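Local structure of triacylglycerol lipase (Clostridium botulinum, 5AH1) at residues 113-118 with 443-448; 195-200 with 321-326; 277-282 with 288-293. The protein hydrolyses ester bonds, including those of synthetic polyesters and probably of triacylglycerols, as a zinc-binding enzyme of the alpha/beta-hydrolase family. All coordinates share one frame; numbering follows the deposited sequence.

Contact 1. Residues 113-118 with 443-448; sequences SGHETY and YASFLS
Ser445, which touches the His115 ring from helix 437-448, has its carbonyl O gripped twice by Ser448: OG of Ser448 lies 2.7 Å from O of Ser445, tilted 15° from the carbonyl plane, and N of Ser448 adds a weak bond. In the conformer described, OG of Ser445 comes obliquely to within 3.1 Å of CE1 of His115, a contact and not a hydrogen bond. On the same helical turn Ala444 points its CB at His115. This methyl comes down over one ring face in a CH-pi contact, 3.7 Å from the centroid and offset toward the rim, its nearest ring atoms being CG and ND1. CG of His115 stands beside its own backbone N (chi1 -49°), which lays the ring between the helix and the carbonyl of Ser113, whose O sits over the opposite face, 3.4 Å above the plane. The chain reaches this point through a Schellman motif that closes helix 106-112, with Gly114 at positive phi and N of His115 bonded to O of Leu110. Beyond it, OG1 of Thr117 donates to O of His115 over 2.9 Å, and the chain enters strand 117-120, an outermost strand of the central alpha/beta-hydrolase sheet, beside strand 80-83. Leu110 touches both His115 and Ala444. The side-chain hydrogen bonds described stay within each segment, and the two meet by van der Waals and CH-pi contact.

Contact 2. Residues 195-200 with 321-326; sequences LSEGSE and KAQPDV
Glu197 runs extended beyond CG, whereas Gln323 is bent at chi2 (-65°), and together these shapes bring carboxylate and amide within bonding distance. The contact joins the C-terminal end of helix 183-197, the helix that follows the probable nucleophile elbow of this alpha/beta-hydrolase fold, to the loop leading into strand 327-331. NE2 of Gln323 donates to OE2 of Glu197 at 3.0 Å in a nearly straight bond (173°) that uses the anti lone pair. The acceptor lies in the amide plane, yet the two flat groups are turned 63° apart. Gln193, one helical turn back, adds a weak bond to NE2 of Gln323 through its OE1 and another to OE2 of Glu197 through its NE2. Lys321 crosses the glutamate at about a right angle, its CD 3.7 Å from OE2 of Glu197; the opposite charges are linked through a water that accepts from NZ and donates weakly to OE1. CB of Ser196 packs 3.5 Å from OE1 of Gln323. OG of Ser196, already bonded to O of Thr192, also accepts from a second water at 2.8 Å, which donates equally closely to OD1 of Asp325, in the type I turn 323-326.

Contact 3. Residues 277-282 with 288-293; sequences KKQNGE and IERVLD
The Arg290 guanidinium carries the Gln279 amide on one face, the two planes only 7° apart, with NE2 of Gln279 3.6 Å above the plane and over its centre. CG of Gln279 lies over the same group, 3.5 Å from NH2 of Arg290. At the edge sit the Glu282 carboxylate, turned 18° from the guanidinium and so nearly coplanar with it, and the backbone of Lys277 and Lys278. Arg290 grips Glu282 side-on in a two-bond salt bridge: NE of Arg290 donates to OE2 of Glu282 at 2.8 Å, while NH2 reaches OE1, also at 2.8 Å. Both oxygens use their syn lone pairs. The second hydrogen of NH2 goes to O of Lys277, 3.0 Å away and close to the guanidinium plane. A bend at chi3 (55°) swings the end of the arginine into line with these acceptors. The motif being held is a type II beta turn, Gln279 to Glu282, with Gly281 at positive phi; it precedes helix 284-292, on which Arg290 rides. Besides the backbone bond from N of Glu282 to O of Gln279, the turn is closed by its own carboxylate, since OE1 of Glu282 accepts from N of Gln279 at 2.9 Å as well as from the arginine. That oxygen thus ties the turn and the helix together through two donors, and the paired charges probably keep Glu282 ionised. Tyr287, earlier on the same helix, touches Glu282 and Lys278, while Leu276 packs against Arg290. A water accepts from NH1 of Arg290 and donates to O of Lys277, 2.8 Å away, bridging the remaining end of the guanidinium to the loop.

Contacts 1 and 2, 24 Å apart between centres, each join a helix to a loop that leads into a strand of the central parallel sheet: contact 1 at the approach to an outermost strand, 117-120, contact 2 at the loop into strand 327-331. Contact 3 involves no strand; it ties a surface turn to helix 284-292, on the other side of the chain's centre from contact 1. The first two are partly buried and the third is a surface contact. Chemistry changes accordingly, from a methyl over an imidazole, through one direct amide-carboxylate bond supplemented by waters, to a bidentate salt bridge with a stacked amide. Along the chain they nest, 277-282 with 288-293 innermost.

Contact 1. Residues 113-118 with 443-448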
ATOM      1  N   SER A 113      20.352   1.541 -12.693  1.00 19.96           N
ATOM      2  CA  SER A 113      20.204   2.669 -13.603  1.00 20.91           C
ATOM      3  C   SER A 113      20.414   4.014 -12.907  1.00 20.60           C
ATOM      4  O   SER A 113      20.071   5.056 -13.455  1.00 21.34           O
ATOM      5  CB  SER A 113      18.852   2.617 -14.326  1.00 22.24           C
ATOM      6  OG  SER A 113      17.761   2.506 -13.428  1.00 25.39           O
ATOM      7  N   GLY A 114      20.994   3.982 -11.710  1.00 19.34           N
ATOM      8  CA  GLY A 114      21.414   5.198 -11.038  1.00 19.36           C
ATOM      9  C   GLY A 114      20.374   5.839 -10.130  1.00 18.37           C
ATOM     10  O   GLY A 114      20.514   7.014  -9.775  1.00 20.50           O
ATOM     11  N   HIS A 115      19.343   5.081  -9.751  1.00 15.78           N
ATOM     12  CA  HIS A 115      18.292   5.578  -8.871  1.00 15.56           C
ATOM     13  C   HIS A 115      18.385   4.823  -7.551  1.00 14.55           C
ATOM     14  O   HIS A 115      17.896   3.697  -7.436  1.00 14.66           O
ATOM     15  CB  HIS A 115      16.925   5.386  -9.528  1.00 16.43           C
ATOM     16  CG  HIS A 115      16.854   5.889 -10.939  1.00 17.96           C
ATOM     17  ND1 HIS A 115      16.852   7.229 -11.254  1.00 18.88           N
ATOM     18  CD2 HIS A 115      16.764   5.227 -12.118  1.00 18.34           C
ATOM     19  CE1 HIS A 115      16.780   7.373 -12.567  1.00 18.71           C
ATOM     20  NE2 HIS A 115      16.723   6.172 -13.113  1.00 19.44           N
ATOM     21  N   GLU A 116      19.039   5.435  -6.565  1.00 14.20           N
ATOM     22  CA  GLU A 116      19.218   4.814  -5.254  1.00 13.51           C
ATOM     23  C   GLU A 116      17.857   4.464  -4.661  1.00 12.72           C
ATOM     24  O   GLU A 116      16.996   5.338  -4.504  1.00 12.31           O
ATOM     25  CB  GLU A 116      19.990   5.750  -4.319  1.00 14.32           C
ATOM     26  CG  GLU A 116      20.406   5.098  -3.003  1.00 13.94           C
ATOM     27  CD  GLU A 116      21.061   6.070  -2.041  1.00 15.19           C
ATOM     28  OE1 GLU A 116      21.269   7.235  -2.423  1.00 17.12           O
ATOM     29  OE2 GLU A 116      21.367   5.682  -0.897  1.00 15.28           O
ATOM     30  N   THR A 117      17.668   3.181  -4.360  1.00 11.46           N
ATOM     31  CA  THR A 117      16.366   2.652  -3.968  1.00 10.91           C
ATOM     32  C   THR A 117      16.503   1.555  -2.923  1.00 10.50           C
ATOM     33  O   THR A 117      17.349   0.665  -3.042  1.00 10.57           O
ATOM     34  CB  THR A 117      15.614   2.063  -5.186  1.00 11.70           C
ATOM     35  OG1 THR A 117      15.412   3.083  -6.171  1.00 12.20           O
ATOM     36  CG2 THR A 117      14.247   1.489  -4.793  1.00 11.89           C
ATOM     37  N   TYR A 118      15.631   1.636  -1.925  1.00 10.30           N
ATOM     38  CA  TYR A 118      15.499   0.636  -0.868  1.00 10.34           C
ATOM     39  C   TYR A 118      14.071   0.150  -0.785  1.00  9.88           C
ATOM     40  O   TYR A 118      13.134   0.803  -1.268  1.00  9.84           O
ATOM     41  CB  TYR A 118      15.895   1.244   0.480  1.00 10.54           C
ATOM     42  CG  TYR A 118      17.258   1.857   0.455  1.00 11.80           C
ATOM     43  CD1 TYR A 118      18.368   1.064   0.650  1.00 12.91           C
ATOM     44  CD2 TYR A 118      17.449   3.202   0.185  1.00 12.78           C
ATOM     45  CE1 TYR A 118      19.631   1.580   0.600  1.00 13.40           C
ATOM     46  CE2 TYR A 118      18.736   3.741   0.134  1.00 13.64           C
ATOM     47  CZ  TYR A 118      19.823   2.920   0.335  1.00 13.22           C
ATOM     48  OH  TYR A 118      21.119   3.415   0.283  1.00 15.28           O
ATOM     49  N   TYR A 443       9.876   7.135 -13.595  1.00  9.23           N
ATOM     50  CA  TYR A 443       9.302   7.848 -12.459  1.00  9.20           C
ATOM     51  C   TYR A 443      10.398   8.291 -11.502  1.00  8.57           C
ATOM     52  O   TYR A 443      10.342   9.392 -10.962  1.00  9.31           O
ATOM     53  CB  TYR A 443       8.280   6.999 -11.707  1.00  8.88           C
ATOM     54  CG  TYR A 443       7.415   7.765 -10.726  1.00  8.85           C
ATOM     55  CD1 TYR A 443       7.008   9.072 -10.978  1.00  9.09           C
ATOM     56  CD2 TYR A 443       6.960   7.163  -9.566  1.00  9.53           C
ATOM     57  CE1 TYR A 443       6.196   9.751 -10.102  1.00  8.86           C
ATOM     58  CE2 TYR A 443       6.140   7.843  -8.690  1.00  8.75           C
ATOM     59  CZ  TYR A 443       5.763   9.131  -8.959  1.00  8.74           C
ATOM     60  OH  TYR A 443       4.915   9.825  -8.116  1.00  9.36           O
ATOM     61  N   ALA A 444      11.396   7.434 -11.290  1.00  9.15           N
ATOM     62  CA  ALA A 444      12.512   7.806 -10.421  1.00  9.57           C
ATOM     63  C   ALA A 444      13.206   9.039 -10.991  1.00  9.17           C
ATOM     64  O   ALA A 444      13.559   9.947 -10.249  1.00 10.10           O
ATOM     65  CB  ALA A 444      13.506   6.667 -10.279  1.00 10.03           C
ATOM     66  N   SER A 445      13.421   9.048 -12.302  0.68 10.71           N
ATOM     67  CA  SER A 445      14.023  10.210 -12.964  0.68 10.95           C
ATOM     68  C   SER A 445      13.156  11.457 -12.725  0.68  9.96           C
ATOM     69  O   SER A 445      13.663  12.526 -12.361  0.68 11.30           O
ATOM     70  CB  SER A 445      14.195   9.966 -14.462  0.68 11.69           C
ATOM     71  OG  SER A 445      15.172   8.967 -14.715  0.68 12.83           O
ATOM     72  N   PHE A 446      11.845  11.313 -12.911  1.00 10.27           N
ATOM     73  CA  PHE A 446      10.897  12.398 -12.696  1.00 10.03           C
ATOM     74  C   PHE A 446      11.071  12.960 -11.279  1.00  9.89           C
ATOM     75  O   PHE A 446      11.233  14.166 -11.101  1.00 10.07           O
ATOM     76  CB  PHE A 446       9.476  11.858 -12.953  1.00  9.86           C
ATOM     77  CG  PHE A 446       8.357  12.869 -12.771  1.00 10.37           C
ATOM     78  CD1 PHE A 446       7.838  13.139 -11.516  1.00 10.47           C
ATOM     79  CD2 PHE A 446       7.796  13.503 -13.867  1.00 10.51           C
ATOM     80  CE1 PHE A 446       6.794  14.040 -11.350  1.00 12.36           C
ATOM     81  CE2 PHE A 446       6.752  14.399 -13.707  1.00 11.46           C
ATOM     82  CZ  PHE A 446       6.248  14.667 -12.451  1.00 12.26           C
ATOM     83  N   LEU A 447      11.043  12.085 -10.271  1.00  9.52           N
ATOM     84  CA  LEU A 447      11.135  12.524  -8.883  1.00  9.94           C
ATOM     85  C   LEU A 447      12.448  13.256  -8.562  1.00  9.29           C
ATOM     86  O   LEU A 447      12.494  14.152  -7.701  1.00  9.41           O
ATOM     87  CB  LEU A 447      10.943  11.332  -7.939  1.00  9.40           C
ATOM     88  CG  LEU A 447       9.546  10.704  -7.946  1.00  9.55           C
ATOM     89  CD1 LEU A 447       9.548   9.425  -7.115  1.00 11.08           C
ATOM     90  CD2 LEU A 447       8.483  11.661  -7.416  1.00 10.14           C
ATOM     91  N   SER A 448      13.524  12.882  -9.250  1.00  9.67           N
ATOM     92  CA  SER A 448      14.834  13.502  -9.023  1.00  9.49           C
ATOM     93  C   SER A 448      14.880  14.990  -9.417  1.00  9.22           C
ATOM     94  O   SER A 448      15.788  15.710  -9.003  1.00  9.61           O
ATOM     95  CB  SER A 448      15.930  12.753  -9.788  1.00 10.29           C
ATOM     96  OG  SER A 448      15.989  13.150 -11.148  1.00 10.86           O
TER

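Contact 2. Residues 195-200 with 321-326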
ATOM      1  N   LEU A 195       5.963  11.982  11.523  1.00  7.87           N
ATOM      2  CA  LEU A 195       7.270  12.620  11.510  1.00  8.10           C
ATOM      3  C   LEU A 195       7.132  14.131  11.657  1.00  7.67           C
ATOM      4  O   LEU A 195       7.813  14.751  12.463  1.00  7.82           O
ATOM      5  CB  LEU A 195       8.042  12.284  10.231  1.00  8.22           C
ATOM      6  CG  LEU A 195       8.615  10.865  10.160  1.00  8.41           C
ATOM      7  CD1 LEU A 195       9.107  10.600   8.746  1.00 10.02           C
ATOM      8  CD2 LEU A 195       9.729  10.661  11.174  1.00  9.32           C
ATOM      9  N   SER A 196       6.203  14.710  10.906  1.00  8.06           N
ATOM     10  CA  SER A 196       6.071  16.157  10.852  1.00  9.19           C
ATOM     11  C   SER A 196       5.453  16.727  12.119  1.00  9.36           C
ATOM     12  O   SER A 196       5.933  17.723  12.651  1.00 10.66           O
ATOM     13  CB  SER A 196       5.206  16.549   9.653  1.00 10.20           C
ATOM     14  OG  SER A 196       5.758  16.117   8.416  1.00 12.00           O
ATOM     15  N   GLU A 197       4.386  16.098  12.601  1.00  8.89           N
ATOM     16  CA  GLU A 197       3.584  16.689  13.672  1.00 10.13           C
ATOM     17  C   GLU A 197       3.525  15.881  14.966  1.00 10.55           C
ATOM     18  O   GLU A 197       3.031  16.383  15.967  1.00 11.73           O
ATOM     19  CB  GLU A 197       2.162  16.956  13.175  1.00 10.75           C
ATOM     20  CG  GLU A 197       2.101  17.944  12.025  1.00 12.06           C
ATOM     21  CD  GLU A 197       0.716  18.524  11.824  1.00 14.04           C
ATOM     22  OE1 GLU A 197       0.239  19.243  12.720  1.00 17.26           O
ATOM     23  OE2 GLU A 197       0.088  18.255  10.786  1.00 13.86           O
ATOM     24  N   GLY A 198       4.018  14.651  14.956  1.00  9.98           N
ATOM     25  CA  GLY A 198       3.953  13.815  16.140  1.00 10.30           C
ATOM     26  C   GLY A 198       2.550  13.343  16.512  1.00 10.77           C
ATOM     27  O   GLY A 198       1.626  13.406  15.701  1.00 11.85           O
ATOM     28  N   SER A 199       2.413  12.850  17.745  1.00 10.64           N
ATOM     29  CA  SER A 199       1.142  12.391  18.293  1.00 10.94           C
ATOM     30  C   SER A 199       0.914  13.018  19.657  1.00 10.85           C
ATOM     31  O   SER A 199       1.685  12.794  20.591  1.00 10.69           O
ATOM     32  CB  SER A 199       1.155  10.871  18.440  1.00 10.64           C
ATOM     33  OG  SER A 199       0.130  10.472  19.331  1.00 10.85           O
ATOM     34  N   GLU A 200      -0.147  13.810  19.780  0.57 11.93           N
ATOM     35  CA  GLU A 200      -0.466  14.457  21.049  0.57 12.66           C
ATOM     36  C   GLU A 200      -0.720  13.424  22.141  0.57 12.01           C
ATOM     37  O   GLU A 200      -0.296  13.598  23.283  0.57 12.36           O
ATOM     38  CB  GLU A 200      -1.684  15.379  20.901  0.57 15.00           C
ATOM     39  CG  GLU A 200      -1.472  16.575  19.967  0.57 17.41           C
ATOM     40  CD  GLU A 200      -0.288  17.445  20.362  0.57 19.16           C
ATOM     41  OE1 GLU A 200      -0.181  17.811  21.552  0.57 20.61           O
ATOM     42  OE2 GLU A 200       0.528  17.778  19.474  0.57 18.97           O
ATOM     43  N   LYS A 321      -2.825  14.361   7.244  1.00  8.24           N
ATOM     44  CA  LYS A 321      -2.981  15.416   6.246  1.00  9.33           C
ATOM     45  C   LYS A 321      -1.760  15.540   5.370  1.00  8.48           C
ATOM     46  O   LYS A 321      -0.650  15.124   5.730  1.00  9.29           O
ATOM     47  CB  LYS A 321      -3.280  16.755   6.911  1.00 11.50           C
ATOM     48  CG  LYS A 321      -2.136  17.397   7.631  1.00 16.05           C
ATOM     49  CD  LYS A 321      -2.521  18.727   8.264  1.00 20.10           C
ATOM     50  CE  LYS A 321      -2.370  19.882   7.319  1.00 23.59           C
ATOM     51  NZ  LYS A 321      -2.545  21.169   8.067  1.00 24.71           N
ATOM     52  N   ALA A 322      -1.980  16.117   4.195  1.00  8.34           N
ATOM     53  CA  ALA A 322      -0.881  16.466   3.307  1.00  8.18           C
ATOM     54  C   ALA A 322      -0.109  17.619   3.927  1.00  8.34           C
ATOM     55  O   ALA A 322      -0.668  18.694   4.183  1.00  9.44           O
ATOM     56  CB  ALA A 322      -1.402  16.874   1.927  1.00  9.91           C
ATOM     57  N   GLN A 323       1.172  17.391   4.191  1.00  7.91           N
ATOM     58  CA  GLN A 323       2.031  18.395   4.804  1.00  8.02           C
ATOM     59  C   GLN A 323       2.469  19.433   3.772  1.00  9.69           C
ATOM     60  O   GLN A 323       2.668  19.110   2.603  1.00 10.09           O
ATOM     61  CB  GLN A 323       3.234  17.685   5.424  1.00  8.43           C
ATOM     62  CG  GLN A 323       2.840  16.754   6.576  1.00  9.63           C
ATOM     63  CD  GLN A 323       2.276  17.523   7.757  1.00  9.71           C
ATOM     64  OE1 GLN A 323       2.793  18.576   8.132  1.00 11.27           O
ATOM     65  NE2 GLN A 323       1.209  17.014   8.349  1.00 10.29           N
ATOM     66  N   PRO A 324       2.629  20.691   4.206  1.00 10.35           N
ATOM     67  CA  PRO A 324       2.799  21.787   3.234  1.00 10.50           C
ATOM     68  C   PRO A 324       4.138  21.791   2.509  1.00 10.57           C
ATOM     69  O   PRO A 324       4.265  22.429   1.469  1.00 11.53           O
ATOM     70  CB  PRO A 324       2.638  23.038   4.101  1.00 12.41           C
ATOM     71  CG  PRO A 324       2.939  22.596   5.487  1.00 13.16           C
ATOM     72  CD  PRO A 324       2.413  21.205   5.572  1.00 11.94           C
ATOM     73  N   ASP A 325       5.111  21.078   3.062  1.00 10.83           N
ATOM     74  CA  ASP A 325       6.464  21.025   2.514  1.00 11.02           C
ATOM     75  C   ASP A 325       6.800  19.699   1.824  1.00 11.01           C
ATOM     76  O   ASP A 325       7.965  19.411   1.583  1.00 12.68           O
ATOM     77  CB  ASP A 325       7.465  21.322   3.633  1.00 12.73           C
ATOM     78  CG  ASP A 325       7.367  20.362   4.825  1.00 14.28           C
ATOM     79  OD1 ASP A 325       6.326  19.701   5.064  1.00 13.22           O
ATOM     80  OD2 ASP A 325       8.374  20.288   5.563  1.00 17.20           O
ATOM     81  N   VAL A 326       5.773  18.908   1.497  1.00  9.27           N
ATOM     82  CA  VAL A 326       5.944  17.616   0.859  1.00  9.43           C
ATOM     83  C   VAL A 326       5.141  17.588  -0.442  1.00  9.05           C
ATOM     84  O   VAL A 326       3.999  18.073  -0.492  1.00  9.91           O
ATOM     85  CB  VAL A 326       5.444  16.489   1.826  1.00  9.25           C
ATOM     86  CG1 VAL A 326       5.543  15.109   1.184  1.00  9.31           C
ATOM     87  CG2 VAL A 326       6.204  16.530   3.143  1.00  9.18           C
TER
HETATM   88  O   HOH W   1       7.270  17.526   6.558  1.00 12.10           O
HETATM   89  O   HOH W   2      -0.976  21.270  10.800  1.00 32.62           O

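Contact 3. Residues 277-282 with 288-293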
ATOM      1  N   LYS A 277       2.789 -14.581  17.237  1.00 11.19           N
ATOM      2  CA  LYS A 277       3.927 -15.221  16.576  1.00 12.28           C
ATOM      3  C   LYS A 277       3.648 -16.704  16.357  1.00 12.97           C
ATOM      4  O   LYS A 277       2.930 -17.327  17.141  1.00 12.97           O
ATOM      5  CB  LYS A 277       5.194 -15.074  17.416  1.00 14.43           C
ATOM      6  CG  LYS A 277       5.612 -13.636  17.576  1.00 17.77           C
ATOM      7  CD  LYS A 277       6.758 -13.474  18.565  1.00 20.98           C
ATOM      8  CE  LYS A 277       8.071 -13.952  18.005  1.00 23.42           C
ATOM      9  NZ  LYS A 277       9.197 -13.314  18.754  1.00 24.46           N
ATOM     10  N   LYS A 278       4.226 -17.280  15.308  1.00 13.50           N
ATOM     11  CA  LYS A 278       4.197 -18.724  15.136  1.00 15.04           C
ATOM     12  C   LYS A 278       4.841 -19.407  16.350  1.00 16.18           C
ATOM     13  O   LYS A 278       5.929 -19.031  16.778  1.00 17.64           O
ATOM     14  CB  LYS A 278       4.915 -19.123  13.852  1.00 16.70           C
ATOM     15  CG  LYS A 278       4.793 -20.617  13.546  1.00 18.64           C
ATOM     16  CD  LYS A 278       4.880 -20.922  12.058  1.00 22.39           C
ATOM     17  CE  LYS A 278       6.245 -20.664  11.535  1.00 23.81           C
ATOM     18  NZ  LYS A 278       6.363 -21.195  10.154  1.00 23.81           N
ATOM     19  N   GLN A 279       4.156 -20.397  16.915  1.00 16.09           N
ATOM     20  CA  GLN A 279       4.628 -21.054  18.136  1.00 17.24           C
ATOM     21  C   GLN A 279       5.741 -22.056  17.858  1.00 16.27           C
ATOM     22  O   GLN A 279       5.874 -22.572  16.750  1.00 15.61           O
ATOM     23  CB  GLN A 279       3.467 -21.757  18.848  1.00 19.53           C
ATOM     24  CG  GLN A 279       2.367 -20.816  19.337  1.00 22.89           C
ATOM     25  CD  GLN A 279       1.079 -21.550  19.719  1.00 25.94           C
ATOM     26  OE1 GLN A 279       0.863 -22.699  19.333  1.00 27.56           O
ATOM     27  NE2 GLN A 279       0.204 -20.867  20.451  1.00 27.70           N
ATOM     28  N   ASN A 280       6.543 -22.347  18.879  1.00 16.52           N
ATOM     29  CA  ASN A 280       7.583 -23.350  18.744  1.00 17.39           C
ATOM     30  C   ASN A 280       6.989 -24.691  18.321  1.00 18.50           C
ATOM     31  O   ASN A 280       6.051 -25.196  18.950  1.00 19.69           O
ATOM     32  CB  ASN A 280       8.335 -23.508  20.058  1.00 17.90           C
ATOM     33  CG  ASN A 280       9.554 -24.376  19.915  1.00 19.36           C
ATOM     34  OD1 ASN A 280       9.515 -25.576  20.194  1.00 19.94           O
ATOM     35  ND2 ASN A 280      10.653 -23.779  19.467  1.00 19.53           N
ATOM     36  N   GLY A 281       7.516 -25.240  17.233  1.00 18.77           N
ATOM     37  CA  GLY A 281       7.075 -26.520  16.714  1.00 19.06           C
ATOM     38  C   GLY A 281       5.781 -26.498  15.918  1.00 18.97           C
ATOM     39  O   GLY A 281       5.267 -27.545  15.536  1.00 20.72           O
ATOM     40  N   GLU A 282       5.240 -25.311  15.676  1.00 17.20           N
ATOM     41  CA  GLU A 282       3.974 -25.173  14.966  1.00 16.43           C
ATOM     42  C   GLU A 282       4.224 -25.151  13.470  1.00 16.08           C
ATOM     43  O   GLU A 282       5.165 -24.520  13.003  1.00 16.81           O
ATOM     44  CB  GLU A 282       3.281 -23.886  15.399  1.00 15.67           C
ATOM     45  CG  GLU A 282       1.860 -23.744  14.886  1.00 14.77           C
ATOM     46  CD  GLU A 282       1.189 -22.465  15.350  1.00 14.59           C
ATOM     47  OE1 GLU A 282       1.888 -21.443  15.522  1.00 14.47           O
ATOM     48  OE2 GLU A 282      -0.045 -22.470  15.535  1.00 16.00           O
ATOM     49  N   ILE A 288      -1.365 -20.446  10.298  1.00 12.86           N
ATOM     50  CA  ILE A 288      -2.337 -19.713   9.492  1.00 14.09           C
ATOM     51  C   ILE A 288      -3.773 -19.916   9.989  1.00 14.48           C
ATOM     52  O   ILE A 288      -4.547 -18.958  10.095  1.00 14.03           O
ATOM     53  CB  ILE A 288      -2.216 -20.093   7.987  1.00 15.98           C
ATOM     54  CG1 ILE A 288      -0.859 -19.647   7.417  1.00 17.50           C
ATOM     55  CG2 ILE A 288      -3.365 -19.499   7.180  1.00 16.37           C
ATOM     56  CD1 ILE A 288      -0.454 -18.219   7.680  1.00 18.87           C
ATOM     57  N   GLU A 289      -4.133 -21.155  10.298  1.00 14.50           N
ATOM     58  CA  GLU A 289      -5.473 -21.430  10.797  1.00 16.30           C
ATOM     59  C   GLU A 289      -5.713 -20.692  12.115  1.00 14.71           C
ATOM     60  O   GLU A 289      -6.794 -20.139  12.351  1.00 14.17           O
ATOM     61  CB  GLU A 289      -5.665 -22.939  10.972  1.00 20.48           C
ATOM     62  CG  GLU A 289      -7.080 -23.348  11.335  1.00 26.08           C
ATOM     63  CD  GLU A 289      -7.347 -24.818  11.071  1.00 31.10           C
ATOM     64  OE1 GLU A 289      -6.374 -25.592  10.922  1.00 33.24           O
ATOM     65  OE2 GLU A 289      -8.538 -25.199  11.010  1.00 33.44           O
ATOM     66  N   ARG A 290      -4.705 -20.693  12.979  1.00 14.27           N
ATOM     67  CA  ARG A 290      -4.821 -20.036  14.269  1.00 14.24           C
ATOM     68  C   ARG A 290      -4.997 -18.521  14.110  1.00 13.35           C
ATOM     69  O   ARG A 290      -5.853 -17.921  14.767  1.00 14.34           O
ATOM     70  CB  ARG A 290      -3.613 -20.383  15.139  1.00 15.06           C
ATOM     71  CG  ARG A 290      -3.732 -19.931  16.570  1.00 15.94           C
ATOM     72  CD  ARG A 290      -2.665 -20.579  17.435  1.00 15.48           C
ATOM     73  NE  ARG A 290      -1.314 -20.367  16.932  1.00 15.07           N
ATOM     74  CZ  ARG A 290      -0.566 -19.292  17.190  1.00 15.07           C
ATOM     75  NH1 ARG A 290      -1.024 -18.298  17.945  1.00 15.13           N
ATOM     76  NH2 ARG A 290       0.659 -19.212  16.685  1.00 15.01           N
ATOM     77  N   VAL A 291      -4.229 -17.909  13.214  1.00 12.91           N
ATOM     78  CA  VAL A 291      -4.387 -16.487  12.943  1.00 12.49           C
ATOM     79  C   VAL A 291      -5.764 -16.192  12.331  1.00 11.80           C
ATOM     80  O   VAL A 291      -6.440 -15.251  12.747  1.00 11.98           O
ATOM     81  CB  VAL A 291      -3.251 -15.964  12.049  1.00 12.86           C
ATOM     82  CG1 VAL A 291      -3.509 -14.540  11.616  1.00 13.68           C
ATOM     83  CG2 VAL A 291      -1.927 -16.047  12.798  1.00 13.90           C
ATOM     84  N   LEU A 292      -6.196 -16.996  11.361  1.00 11.34           N
ATOM     85  CA  LEU A 292      -7.525 -16.801  10.774  1.00 12.81           C
ATOM     86  C   LEU A 292      -8.657 -16.887  11.780  1.00 12.87           C
ATOM     87  O   LEU A 292      -9.655 -16.168  11.658  1.00 13.40           O
ATOM     88  CB  LEU A 292      -7.775 -17.810   9.658  1.00 14.60           C
ATOM     89  CG  LEU A 292      -7.043 -17.489   8.363  1.00 16.03           C
ATOM     90  CD1 LEU A 292      -7.181 -18.649   7.404  1.00 17.43           C
ATOM     91  CD2 LEU A 292      -7.591 -16.200   7.723  1.00 17.89           C
ATOM     92  N   ASP A 293      -8.499 -17.757  12.771  1.00 13.37           N
ATOM     93  CA  ASP A 293      -9.528 -17.984  13.782  1.00 14.96           C
ATOM     94  C   ASP A 293      -9.432 -17.018  14.956  1.00 14.88           C
ATOM     95  O   ASP A 293     -10.245 -17.081  15.882  1.00 16.97           O
ATOM     96  CB  ASP A 293      -9.431 -19.412  14.324  1.00 17.52           C
ATOM     97  CG  ASP A 293      -9.918 -20.450  13.339  1.00 20.69           C
ATOM     98  OD1 ASP A 293     -10.425 -20.081  12.258  1.00 22.43           O
ATOM     99  OD2 ASP A 293      -9.800 -21.649  13.656  1.00 21.58           O
TER
HETATM  100  O   HOH W   3       1.228 -16.949  19.293  1.00 13.90           O